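HTH tetR-type domain-containing protein (Streptomyces coelicolor A3, PDB 3IUV) probably acts as a TetR-family transcription factor that binds regulatory DNA through an N-terminal helix-turn-helix domain, although its target genes and any ligand are unknown. Local coordinates at residues 16-20 with 60-64; 68-73 with 93-97; 19-23 with 35-40. Numbering follows the deposited sequence.

Contact 1: 16-20 with 60-64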
loop_
_atom_site.group_PDB
_atom_site.type_symbol
_atom_site.label_atom_id
_atom_site.label_comp_id
_atom_site.label_asym_id
_atom_site.label_seq_id
_atom_site.Cartn_x
_atom_site.Cartn_y
_atom_site.Cartn_z
ATOM N N ILE A 16 -1.412 -22.499 8.565
ATOM C CA ILE A 16 -1.678 -21.154 8.063
ATOM C C ILE A 16 -1.260 -20.076 9.054
ATOM O O ILE A 16 -0.648 -19.065 8.685
ATOM C CB ILE A 16 -3.156 -20.987 7.762
ATOM C CG1 ILE A 16 -3.534 -21.898 6.591
ATOM C CG2 ILE A 16 -3.468 -19.532 7.464
ATOM C CD1 ILE A 16 -5.007 -21.911 6.282
ATOM N N ASP A 17 -1.600 -20.299 10.319
ATOM C CA ASP A 17 -1.280 -19.344 11.369
ATOM C C ASP A 17 0.213 -19.174 11.463
ATOM O O ASP A 17 0.720 -18.072 11.615
ATOM C CB ASP A 17 -1.838 -19.828 12.700
ATOM C CG ASP A 17 -3.342 -19.625 12.803
ATOM O OD1 ASP A 17 -3.842 -18.596 12.292
ATOM O OD2 ASP A 17 -4.024 -20.490 13.388
ATOM N N ALA A 18 0.918 -20.289 11.366
ATOM C CA ALA A 18 2.366 -20.274 11.394
ATOM C C ALA A 18 2.916 -19.507 10.201
ATOM O O ALA A 18 3.836 -18.708 10.350
ATOM C CB ALA A 18 2.906 -21.705 11.428
ATOM N N ALA A 19 2.351 -19.754 9.022
ATOM C CA ALA A 19 2.755 -19.036 7.824
ATOM C C ALA A 19 2.595 -17.570 8.146
ATOM O O ALA A 19 3.486 -16.749 7.899
ATOM C CB ALA A 19 1.864 -19.404 6.665
ATOM N N ILE A 20 1.438 -17.262 8.718
ATOM C CA ILE A 20 1.128 -15.919 9.164
ATOM C C ILE A 20 2.257 -15.342 10.022
ATOM O O ILE A 20 2.788 -14.277 9.717
ATOM C CB ILE A 20 -0.255 -15.878 9.875
ATOM C CG1 ILE A 20 -1.342 -15.480 8.868
ATOM C CG2 ILE A 20 -0.251 -14.929 11.065
ATOM C CD1 ILE A 20 -2.778 -15.767 9.324
ATOM N N ALA A 60 -3.960 -18.985 1.049
ATOM C CA ALA A 60 -4.772 -19.262 2.216
ATOM C C ALA A 60 -4.384 -18.236 3.261
ATOM O O ALA A 60 -5.244 -17.571 3.841
ATOM C CB ALA A 60 -4.518 -20.677 2.723
ATOM N N ALA A 61 -3.077 -18.092 3.467
ATOM C CA ALA A 61 -2.549 -17.186 4.477
ATOM C C ALA A 61 -3.258 -15.829 4.451
ATOM O O ALA A 61 -3.660 -15.300 5.492
ATOM C CB ALA A 61 -1.058 -17.014 4.293
ATOM N N LEU A 62 -3.429 -15.276 3.256
ATOM C CA LEU A 62 -4.082 -13.986 3.135
ATOM C C LEU A 62 -5.606 -14.066 3.235
ATOM O O LEU A 62 -6.216 -13.365 4.039
ATOM C CB LEU A 62 -3.667 -13.293 1.843
ATOM C CG LEU A 62 -4.324 -11.929 1.652
ATOM C CD1 LEU A 62 -5.717 -12.080 1.069
ATOM C CD2 LEU A 62 -4.369 -11.156 2.963
ATOM N N ARG A 63 -6.225 -14.891 2.401
ATOM C CA ARG A 63 -7.676 -15.021 2.421
ATOM C C ARG A 63 -8.193 -15.076 3.858
ATOM O O ARG A 63 -9.314 -14.651 4.130
ATOM C CB ARG A 63 -8.125 -16.254 1.620
ATOM C CG ARG A 63 -9.637 -16.368 1.376
ATOM C CD ARG A 63 -9.926 -17.209 0.133
ATOM N NE ARG A 63 -9.571 -16.503 -1.100
ATOM C CZ ARG A 63 -9.194 -17.090 -2.232
ATOM N NH1 ARG A 63 -9.104 -18.414 -2.303
ATOM N NH2 ARG A 63 -8.894 -16.349 -3.292
ATOM N N GLN A 64 -7.372 -15.592 4.773
ATOM C CA GLN A 64 -7.707 -15.566 6.195
ATOM C C GLN A 64 -7.716 -14.135 6.702
ATOM O O GLN A 64 -8.660 -13.710 7.366
ATOM C CB GLN A 64 -6.729 -16.391 7.033
ATOM C CG GLN A 64 -6.737 -15.978 8.506
ATOM C CD GLN A 64 -6.439 -17.128 9.462
ATOM O OE1 GLN A 64 -6.820 -18.285 9.221
ATOM N NE2 GLN A 64 -5.767 -16.809 10.569
#

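Contact 2: 68-73 with 93-97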
loop_
_atom_site.group_PDB
_atom_site.type_symbol
_atom_site.label_atom_id
_atom_site.label_comp_id
_atom_site.label_asym_id
_atom_site.label_seq_id
_atom_site.Cartn_x
_atom_site.Cartn_y
_atom_site.Cartn_z
ATOM N N GLY A 68 -10.830 -12.095 8.249
ATOM C CA GLY A 68 -10.779 -11.430 9.539
ATOM C C GLY A 68 -11.419 -10.053 9.521
ATOM O O GLY A 68 -12.209 -9.714 10.409
ATOM N N PHE A 69 -11.065 -9.260 8.511
ATOM C CA PHE A 69 -11.641 -7.933 8.296
ATOM C C PHE A 69 -13.150 -7.998 7.976
ATOM O O PHE A 69 -13.937 -7.202 8.503
ATOM C CB PHE A 69 -10.872 -7.204 7.179
ATOM C CG PHE A 69 -11.465 -5.868 6.780
ATOM C CD1 PHE A 69 -11.224 -4.728 7.538
ATOM C CD2 PHE A 69 -12.243 -5.754 5.628
ATOM C CE1 PHE A 69 -11.763 -3.494 7.161
ATOM C CE2 PHE A 69 -12.787 -4.545 5.246
ATOM C CZ PHE A 69 -12.545 -3.411 6.012
ATOM N N ALA A 70 -13.542 -8.942 7.121
ATOM C CA ALA A 70 -14.952 -9.134 6.762
ATOM C C ALA A 70 -15.774 -9.536 7.977
ATOM O O ALA A 70 -17.003 -9.519 7.936
ATOM C CB ALA A 70 -15.103 -10.180 5.645
ATOM N N ARG A 71 -15.082 -9.896 9.054
ATOM C CA ARG A 71 -15.739 -10.259 10.296
ATOM C C ARG A 71 -15.851 -9.053 11.220
ATOM O O ARG A 71 -16.680 -9.038 12.131
ATOM C CB ARG A 71 -15.025 -11.438 10.970
ATOM C CG ARG A 71 -15.606 -12.797 10.565
ATOM C CD ARG A 71 -14.654 -13.961 10.817
ATOM N NE ARG A 71 -13.685 -13.671 11.871
ATOM C CZ ARG A 71 -12.380 -13.923 11.784
ATOM N NH1 ARG A 71 -11.581 -13.611 12.803
ATOM N NH2 ARG A 71 -11.877 -14.498 10.691
ATOM N N VAL A 72 -15.014 -8.044 10.978
ATOM C CA VAL A 72 -15.167 -6.733 11.609
ATOM C C VAL A 72 -16.348 -6.019 10.959
ATOM O O VAL A 72 -17.167 -5.375 11.616
ATOM C CB VAL A 72 -13.925 -5.870 11.378
ATOM C CG1 VAL A 72 -14.088 -4.500 12.064
ATOM C CG2 VAL A 72 -12.672 -6.608 11.840
ATOM N N VAL A 73 -16.407 -6.150 9.643
ATOM C CA VAL A 73 -17.455 -5.562 8.836
ATOM C C VAL A 73 -18.799 -6.179 9.184
ATOM O O VAL A 73 -19.763 -5.475 9.511
ATOM C CB VAL A 73 -17.176 -5.809 7.344
ATOM C CG1 VAL A 73 -18.448 -5.622 6.510
ATOM C CG2 VAL A 73 -16.069 -4.899 6.874
ATOM N N VAL A 93 -15.239 0.623 11.979
ATOM C CA VAL A 93 -14.669 -0.590 11.402
ATOM C C VAL A 93 -13.152 -0.437 11.302
ATOM O O VAL A 93 -12.387 -1.288 11.751
ATOM C CB VAL A 93 -15.264 -0.912 10.021
ATOM C CG1 VAL A 93 -14.354 -1.886 9.267
ATOM C CG2 VAL A 93 -16.690 -1.481 10.173
ATOM N N LEU A 94 -12.726 0.673 10.720
ATOM C CA LEU A 94 -11.318 1.018 10.681
ATOM C C LEU A 94 -10.669 1.089 12.069
ATOM O O LEU A 94 -9.546 0.626 12.249
ATOM C CB LEU A 94 -11.112 2.343 9.949
ATOM C CG LEU A 94 -11.006 2.278 8.431
ATOM C CD1 LEU A 94 -10.090 3.404 7.958
ATOM C CD2 LEU A 94 -10.463 0.921 8.005
ATOM N N GLY A 95 -11.359 1.678 13.042
ATOM C CA GLY A 95 -10.844 1.735 14.409
ATOM C C GLY A 95 -10.561 0.348 14.968
ATOM O O GLY A 95 -9.557 0.134 15.634
ATOM N N GLU A 96 -11.442 -0.607 14.685
ATOM C CA GLU A 96 -11.251 -1.978 15.150
ATOM C C GLU A 96 -10.157 -2.701 14.371
ATOM O O GLU A 96 -9.195 -3.197 14.959
ATOM C CB GLU A 96 -12.557 -2.757 15.062
ATOM C CG GLU A 96 -13.625 -2.233 15.990
ATOM C CD GLU A 96 -14.973 -2.877 15.760
ATOM O OE1 GLU A 96 -15.027 -4.094 15.476
ATOM O OE2 GLU A 96 -15.984 -2.161 15.878
ATOM N N TRP A 97 -10.314 -2.760 13.051
ATOM C CA TRP A 97 -9.339 -3.385 12.153
ATOM C C TRP A 97 -7.903 -2.963 12.451
ATOM O O TRP A 97 -6.956 -3.664 12.093
ATOM C CB TRP A 97 -9.687 -3.022 10.710
ATOM C CG TRP A 97 -8.780 -3.574 9.639
ATOM C CD1 TRP A 97 -8.106 -2.856 8.690
ATOM C CD2 TRP A 97 -8.482 -4.960 9.381
ATOM N NE1 TRP A 97 -7.401 -3.702 7.866
ATOM C CE2 TRP A 97 -7.615 -4.994 8.265
ATOM C CE3 TRP A 97 -8.858 -6.164 9.987
ATOM C CZ2 TRP A 97 -7.121 -6.198 7.744
ATOM C CZ3 TRP A 97 -8.361 -7.357 9.468
ATOM C CH2 TRP A 97 -7.502 -7.363 8.359
#

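Contact 3: 19-23 with 35-40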
loop_
_atom_site.group_PDB
_atom_site.type_symbol
_atom_site.label_atom_id
_atom_site.label_comp_id
_atom_site.label_asym_id
_atom_site.label_seq_id
_atom_site.Cartn_x
_atom_site.Cartn_y
_atom_site.Cartn_z
ATOM N N ALA A 19 2.351 -19.754 9.022
ATOM C CA ALA A 19 2.755 -19.036 7.824
ATOM C C ALA A 19 2.595 -17.570 8.146
ATOM O O ALA A 19 3.486 -16.749 7.899
ATOM C CB ALA A 19 1.864 -19.404 6.665
ATOM N N ILE A 20 1.438 -17.262 8.718
ATOM C CA ILE A 20 1.128 -15.919 9.164
ATOM C C ILE A 20 2.257 -15.342 10.022
ATOM O O ILE A 20 2.788 -14.277 9.717
ATOM C CB ILE A 20 -0.255 -15.878 9.875
ATOM C CG1 ILE A 20 -1.342 -15.480 8.868
ATOM C CG2 ILE A 20 -0.251 -14.929 11.065
ATOM C CD1 ILE A 20 -2.778 -15.767 9.324
ATOM N N ARG A 21 2.657 -16.049 11.068
ATOM C CA ARG A 21 3.686 -15.512 11.957
ATOM C C ARG A 21 5.057 -15.396 11.287
ATOM O O ARG A 21 5.785 -14.418 11.499
ATOM C CB ARG A 21 3.781 -16.342 13.237
ATOM C CG ARG A 21 2.474 -16.417 14.001
ATOM C CD ARG A 21 2.659 -17.194 15.284
ATOM N NE ARG A 21 3.484 -18.380 15.068
ATOM C CZ ARG A 21 3.031 -19.535 14.583
ATOM N NH1 ARG A 21 1.749 -19.665 14.255
ATOM N NH2 ARG A 21 3.862 -20.561 14.423
ATOM N N VAL A 22 5.402 -16.392 10.479
ATOM C CA VAL A 22 6.670 -16.382 9.772
ATOM C C VAL A 22 6.867 -15.073 8.979
ATOM O O VAL A 22 7.972 -14.537 8.933
ATOM C CB VAL A 22 6.834 -17.649 8.874
ATOM C CG1 VAL A 22 8.076 -17.558 7.997
ATOM C CG2 VAL A 22 6.902 -18.907 9.735
ATOM N N VAL A 23 5.795 -14.533 8.405
ATOM C CA VAL A 23 5.918 -13.426 7.447
ATOM C C VAL A 23 5.963 -11.995 8.017
ATOM O O VAL A 23 6.794 -11.192 7.605
ATOM C CB VAL A 23 4.811 -13.488 6.392
ATOM C CG1 VAL A 23 4.967 -14.732 5.537
ATOM C CG2 VAL A 23 3.472 -13.474 7.070
ATOM N N THR A 35 10.055 -23.668 6.273
ATOM C CA THR A 35 10.132 -22.689 7.365
ATOM C C THR A 35 8.816 -22.595 8.107
ATOM O O THR A 35 8.774 -22.378 9.321
ATOM C CB THR A 35 10.472 -21.277 6.873
ATOM O OG1 THR A 35 11.285 -21.351 5.696
ATOM C CG2 THR A 35 11.214 -20.530 7.960
ATOM N N VAL A 36 7.738 -22.732 7.352
ATOM C CA VAL A 36 6.418 -22.897 7.926
ATOM C C VAL A 36 6.314 -24.220 8.698
ATOM O O VAL A 36 5.688 -24.283 9.751
ATOM C CB VAL A 36 5.356 -22.845 6.831
ATOM C CG1 VAL A 36 3.999 -22.535 7.430
ATOM C CG2 VAL A 36 5.728 -21.779 5.817
ATOM N N ALA A 37 6.929 -25.280 8.184
ATOM C CA ALA A 37 6.917 -26.553 8.902
ATOM C C ALA A 37 7.614 -26.389 10.250
ATOM O O ALA A 37 7.075 -26.741 11.297
ATOM C CB ALA A 37 7.580 -27.645 8.082
ATOM N N ALA A 38 8.820 -25.838 10.214
ATOM C CA ALA A 38 9.535 -25.514 11.440
ATOM C C ALA A 38 8.644 -24.730 12.399
ATOM O O ALA A 38 8.378 -25.189 13.510
ATOM C CB ALA A 38 10.810 -24.728 11.129
ATOM N N GLU A 39 8.176 -23.558 11.973
ATOM C CA GLU A 39 7.411 -22.701 12.882
ATOM C C GLU A 39 6.196 -23.399 13.467
ATOM O O GLU A 39 5.809 -23.119 14.599
ATOM C CB GLU A 39 6.992 -21.375 12.229
ATOM C CG GLU A 39 7.667 -20.130 12.833
ATOM C CD GLU A 39 7.761 -20.174 14.364
ATOM O OE1 GLU A 39 8.684 -20.845 14.894
ATOM O OE2 GLU A 39 6.924 -19.523 15.035
ATOM N N ALA A 40 5.607 -24.314 12.700
ATOM C CA ALA A 40 4.373 -24.970 13.112
ATOM C C ALA A 40 4.644 -26.215 13.945
ATOM O O ALA A 40 3.718 -26.795 14.519
ATOM C CB ALA A 40 3.520 -25.318 11.892
#

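Contact 1: 16-20 with 60-64
In this TetR-type protein the first helix of the predicted helix-turn-helix DNA-binding domain crosses the long helix 54-73 that leads on into the C-terminal part of the chain. Segments 16-20 and 60-64 meet almost at right angles, at 86°, with their axes 9.2 Å apart. Small residues make that closeness possible: the CA atoms of I16 and A61 are 5.4 Å from each other, and A19 CB and A61 CB sit 4.5 Å apart. I16 takes the mt rotamer, so its two branches reach different neighbours. I16 CD1 lies 3.8 Å from A60 CB, while I16 CG2 rests 3.9 Å from A61 CA. Both I16 and A60 also touch F51, which extends the apolar patch. I20 is less relaxed, its chi1 of -95° lying between wells, yet chi2 stays at t and carries I20 CD1 to 4.0 Å from A61 O and 3.4 Å from Q64 NE2. The CA-to-CB bond of D17 points away from helix 54-73, but the carboxylate still comes within reach of Q64, whose chi1 is at t. Q13 bonds both Q64 OE1 and D17 OD2, and the direct hydrogen bond between the segments is Q64 NE2 donating to D17 OD1 at 3.1 Å.

Contact 2: 68-73 with 93-97
F69 lies against the indole of W97, the edge of its ring turned toward the tryptophan face in a T-shaped stack. The contact is a helix-helix packing in the all-helical TetR fold, where the C-terminal end of helix 54-73 meets helix 86-98 of the TetR-like C-terminal region. The centroid of the F69 ring is 4.6 Å from that of the five-membered ring of W97, with the planes at 71°, and F69 CD1 comes within 3.3 Å of W97 CD2. The same phenylalanine uses its methylene too: F69 CB stands 3.5 Å above the centroid of the W97 six-membered ring, only 15° off the normal, a CH-pi contact. F69 therefore covers both rings of the indole. The backbone of G68 also borders the indole, with G68 C 4.1 Å from W97 CZ3.

The two segments run roughly antiparallel, at 140°, with axes 9.7 Å apart. F69 thus pairs with W97 at one end and V72 with V93 at the other, their CA atoms 6.4 and 6.2 Å apart respectively. V93 CG1 fits among three side chains, at 3.7 Å from F69 CE1, 3.8 Å from V72 CG1 and 4.2 Å from V73 CG2. F69 also stacks with W128 of helix 121-139. The contact surface is apolar except at its exposed margin, where E96 OE2 has a weak hydrogen bond to H76 and E96 OE1 lies 3.6 Å from V72 CG1.

Contact 3: 19-23 with 35-40
The polar link is a salt bridge between two exposed side chains: R21 NH2 donates to E39 OE2 at 3.3 Å, with a nearly straight angle of 161°. R21 NH2 is also 3.2 Å from E39 O, but the angle there is too poor for a hydrogen bond. Beneath the charges, V22 is the main apolar residue, V22 CG2 packing 3.4 Å from E39 CG, so the aliphatic part of the glutamate covers the valine. V22 CG2 also lies 4.0 Å from T35 O. Deeper still, A19 CB meets V36 CG1 at 3.9 Å, and the CA atoms of this pair are just 5.3 Å apart. L31 touches A19, V22 and V36, while L57 of helix 54-73 reaches A19 and V36. Segments 19-23 and 35-40 run at 106° to each other, joining helix 11-24 to helix 33-40, the first helix of the predicted helix-turn-helix. Small aliphatic side chains inside and one ion pair outside imply a contact held mainly by close packing, with the salt bridge tying its solvent-facing edge.

In the fold
Contacts 1 and 3 share A19 and I20 on helix 11-24, and their centres are only 9 Å apart. That helix thus packs on helix 33-40 and on helix 54-73 at once, and A18 CB adds a touch to A40 CB at 3.7 Å. Contacts 1 and 3 so join three helices, of which 33-40 belongs to the predicted helix-turn-helix. Helix 54-73 then runs on from contact 1 to contact 2, whose centre is about 17 Å from that of contact 1 and about 25 Å from that of contact 3. Contact 2 follows both along the chain. One continuous helix therefore connects the N-terminal domain to the C-terminal helices, a route by which, as in TetR relatives, changes could pass between them.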